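Local coordinates for hydroxyethylthiazole kinase (Pyrococcus horikoshii, PDB 3HPD) that catalyses the ATP-dependent phosphorylation of the hydroxyl group of 4-methyl-5-beta-hydroxyethylthiazole, a magnesium-dependent step in thiamine biosynthesis, at the interface of chains A and B. Residues are numbered along the deposited sequence; one frame, centred on the assembly and turned at random. Chains: chain A/B, Hydroxyethylthiazole kinase.

The interface of chains A and B. Residues chain A 65, 67, 99, 101-102; chain B 43-44, 46, 49, 53.
A:Arg102 and B:Glu49 form a side-on, two-pronged salt bridge between two of the three chains of the deposited assembly, a contact likely to help hold the trimer together, with guanidinium and carboxylate nearly coplanar, 19° apart. A:Arg102 NE meets the carboxylate oxygen B:Glu49 OE1 at 2.7 Å, in the guanidinium plane and on the syn lone pair, while A:Arg102 NH2 reaches B:Glu49 OE2 at 3.0 Å from a little outside the carboxylate plane. A:Thr99 adds a third bond: its hydroxyl OG1 donates to B:Glu49 OE1 at 2.8 Å, nearly along the C-O axis, so that this oxygen is held by two donors. B:Glu49 OE2 is also 2.7 Å from water 1, which links it to the carbonyl O of A:Leu67 and the backbone N of B:Ala46. Beside the polar group, the methyl CE of B:Met53 packs 3.7 Å from A:Thr99 CG2, and B:Ala46 CB lies against A:Phe101 CE2.

In the second shell, A:Arg102 NH2 also donates to the carbonyl O of A:Gly65 at 2.8 Å, approaching from above the carbonyl plane; with a chain extended from CG to NE, the guanidinium thus spans from its helix to this loop. A methionine in place of A:Arg102 would probably leave the B:Glu49 carboxylate without its charged mate and the A:Gly65 carbonyl without this donor. The hydroxyl OG1 of A:Thr99, placed between its backbone N and carbonyl carbon (chi1 70°), accepts from A:Arg102 N at 3.2 Å, capping the start of helix 100-112. That helix end and the loop holding A:Gly65 and A:Leu67 face, across the chain boundary, the segment from strand 40-43, which ends at the predicted substrate-binding B:Met43, to helix 50-56.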
ATOM      1  N   GLY A  65      -4.018  13.475  -1.336  1.00 10.70           N
ATOM      2  CA  GLY A  65      -3.424  13.066  -0.068  1.00 10.56           C
ATOM      3  C   GLY A  65      -1.911  13.120   0.093  1.00 10.95           C
ATOM      4  O   GLY A  65      -1.409  13.456   1.169  1.00 11.59           O
ATOM      5  N   LEU A  67       0.275  14.597  -2.510  1.00 11.81           N
ATOM      6  CA  LEU A  67       0.720  15.306  -3.702  1.00 14.13           C
ATOM      7  C   LEU A  67       2.081  15.985  -3.617  1.00 14.05           C
ATOM      8  O   LEU A  67       2.647  16.158  -2.540  1.00 12.11           O
ATOM      9  CB  LEU A  67      -0.316  16.363  -4.108  1.00 17.58           C
ATOM     10  CG  LEU A  67      -0.828  17.406  -3.098  1.00 21.39           C
ATOM     11  CD1 LEU A  67       0.118  17.578  -1.921  1.00 22.16           C
ATOM     12  CD2 LEU A  67      -1.033  18.730  -3.829  1.00 19.62           C
ATOM     13  N   THR A  99      -2.633  22.784   4.769  1.00 15.10           N
ATOM     14  CA  THR A  99      -1.491  23.450   4.149  1.00 14.12           C
ATOM     15  C   THR A  99      -2.031  24.266   2.985  1.00 14.80           C
ATOM     16  O   THR A  99      -3.025  23.883   2.364  1.00 14.53           O
ATOM     17  CB  THR A  99      -0.433  22.453   3.608  1.00 13.31           C
ATOM     18  OG1 THR A  99      -0.958  21.756   2.470  1.00 14.47           O
ATOM     19  CG2 THR A  99      -0.031  21.452   4.689  1.00 14.11           C
ATOM     20  N   PHE A 101      -0.658  24.693   0.175  1.00 15.53           N
ATOM     21  CA  PHE A 101      -0.407  23.914  -1.033  1.00 15.43           C
ATOM     22  C   PHE A 101      -1.620  23.062  -1.402  1.00 15.01           C
ATOM     23  O   PHE A 101      -2.039  23.033  -2.558  1.00 16.06           O
ATOM     24  CB  PHE A 101       0.830  23.027  -0.823  1.00 16.96           C
ATOM     25  CG  PHE A 101       1.276  22.280  -2.055  1.00 18.65           C
ATOM     26  CD1 PHE A 101       1.376  22.925  -3.285  1.00 18.40           C
ATOM     27  CD2 PHE A 101       1.639  20.935  -1.973  1.00 17.11           C
ATOM     28  CE1 PHE A 101       1.834  22.244  -4.416  1.00 19.35           C
ATOM     29  CE2 PHE A 101       2.099  20.246  -3.096  1.00 17.13           C
ATOM     30  CZ  PHE A 101       2.196  20.902  -4.320  1.00 19.33           C
ATOM     31  N   ARG A 102      -2.192  22.377  -0.415  1.00 13.25           N
ATOM     32  CA  ARG A 102      -3.353  21.530  -0.661  1.00 12.50           C
ATOM     33  C   ARG A 102      -4.605  22.342  -0.957  1.00 12.19           C
ATOM     34  O   ARG A 102      -5.414  21.963  -1.802  1.00 13.13           O
ATOM     35  CB  ARG A 102      -3.583  20.605   0.535  1.00 11.42           C
ATOM     36  CG  ARG A 102      -2.415  19.668   0.734  1.00 12.91           C
ATOM     37  CD  ARG A 102      -2.584  18.751   1.915  1.00 15.54           C
ATOM     38  NE  ARG A 102      -1.416  17.887   2.027  1.00 14.67           N
ATOM     39  CZ  ARG A 102      -1.472  16.570   2.161  1.00 16.44           C
ATOM     40  NH1 ARG A 102      -2.648  15.955   2.203  1.00 15.87           N
ATOM     41  NH2 ARG A 102      -0.350  15.868   2.238  1.00 13.18           N
TER
ATOM     42  N   MET B  43       0.948  11.514   6.035  1.00 11.75           N
ATOM     43  CA  MET B  43       2.054  11.245   5.128  1.00 12.26           C
ATOM     44  C   MET B  43       2.149  12.401   4.138  1.00 14.90           C
ATOM     45  O   MET B  43       1.199  12.681   3.406  1.00 16.72           O
ATOM     46  CB  MET B  43       1.827   9.929   4.375  1.00 12.60           C
ATOM     47  CG  MET B  43       2.255   8.673   5.136  1.00 12.21           C
ATOM     48  SD  MET B  43       1.415   8.449   6.712  1.00 14.00           S
ATOM     49  CE  MET B  43       2.153   6.908   7.269  1.00 12.42           C
ATOM     50  N   ALA B  44       3.290  13.083   4.133  1.00 14.44           N
ATOM     51  CA  ALA B  44       3.505  14.212   3.236  1.00 12.83           C
ATOM     52  C   ALA B  44       4.997  14.373   2.981  1.00 14.44           C
ATOM     53  O   ALA B  44       5.817  14.160   3.877  1.00 15.17           O
ATOM     54  CB  ALA B  44       2.936  15.483   3.846  1.00 11.87           C
ATOM     55  N   ALA B  46       6.019  16.724  -0.079  1.00 12.60           N
ATOM     56  CA  ALA B  46       6.227  17.874  -0.957  1.00 12.22           C
ATOM     57  C   ALA B  46       6.938  19.023  -0.254  1.00 14.55           C
ATOM     58  O   ALA B  46       6.515  19.473   0.812  1.00 13.23           O
ATOM     59  CB  ALA B  46       4.891  18.354  -1.531  1.00 11.52           C
ATOM     60  N   GLU B  49       5.013  21.998   1.120  1.00 13.28           N
ATOM     61  CA  GLU B  49       4.201  21.970   2.333  1.00 13.55           C
ATOM     62  C   GLU B  49       4.910  21.389   3.555  1.00 13.30           C
ATOM     63  O   GLU B  49       4.298  21.251   4.610  1.00 13.54           O
ATOM     64  CB  GLU B  49       2.906  21.182   2.094  1.00 13.07           C
ATOM     65  CG  GLU B  49       3.102  19.676   1.948  1.00 13.26           C
ATOM     66  CD  GLU B  49       1.792  18.927   1.755  1.00 16.45           C
ATOM     67  OE1 GLU B  49       0.717  19.551   1.890  1.00 16.72           O
ATOM     68  OE2 GLU B  49       1.839  17.710   1.474  1.00 15.73           O
ATOM     69  N   MET B  53       3.369  21.375   7.392  1.00 13.57           N
ATOM     70  CA  MET B  53       3.006  20.066   7.921  1.00 12.65           C
ATOM     71  C   MET B  53       3.795  19.727   9.193  1.00 12.08           C
ATOM     72  O   MET B  53       3.232  19.212  10.158  1.00 13.08           O
ATOM     73  CB  MET B  53       3.224  18.989   6.852  1.00 15.62           C
ATOM     74  CG  MET B  53       2.365  17.752   7.053  1.00 18.98           C
ATOM     75  SD  MET B  53       0.597  18.147   7.059  1.00 20.02           S
ATOM     76  CE  MET B  53       0.159  17.856   5.335  1.00 17.41           C
TER
HETATM   77  O   HOH W   1       3.270  15.826   0.139  1.00 11.05           O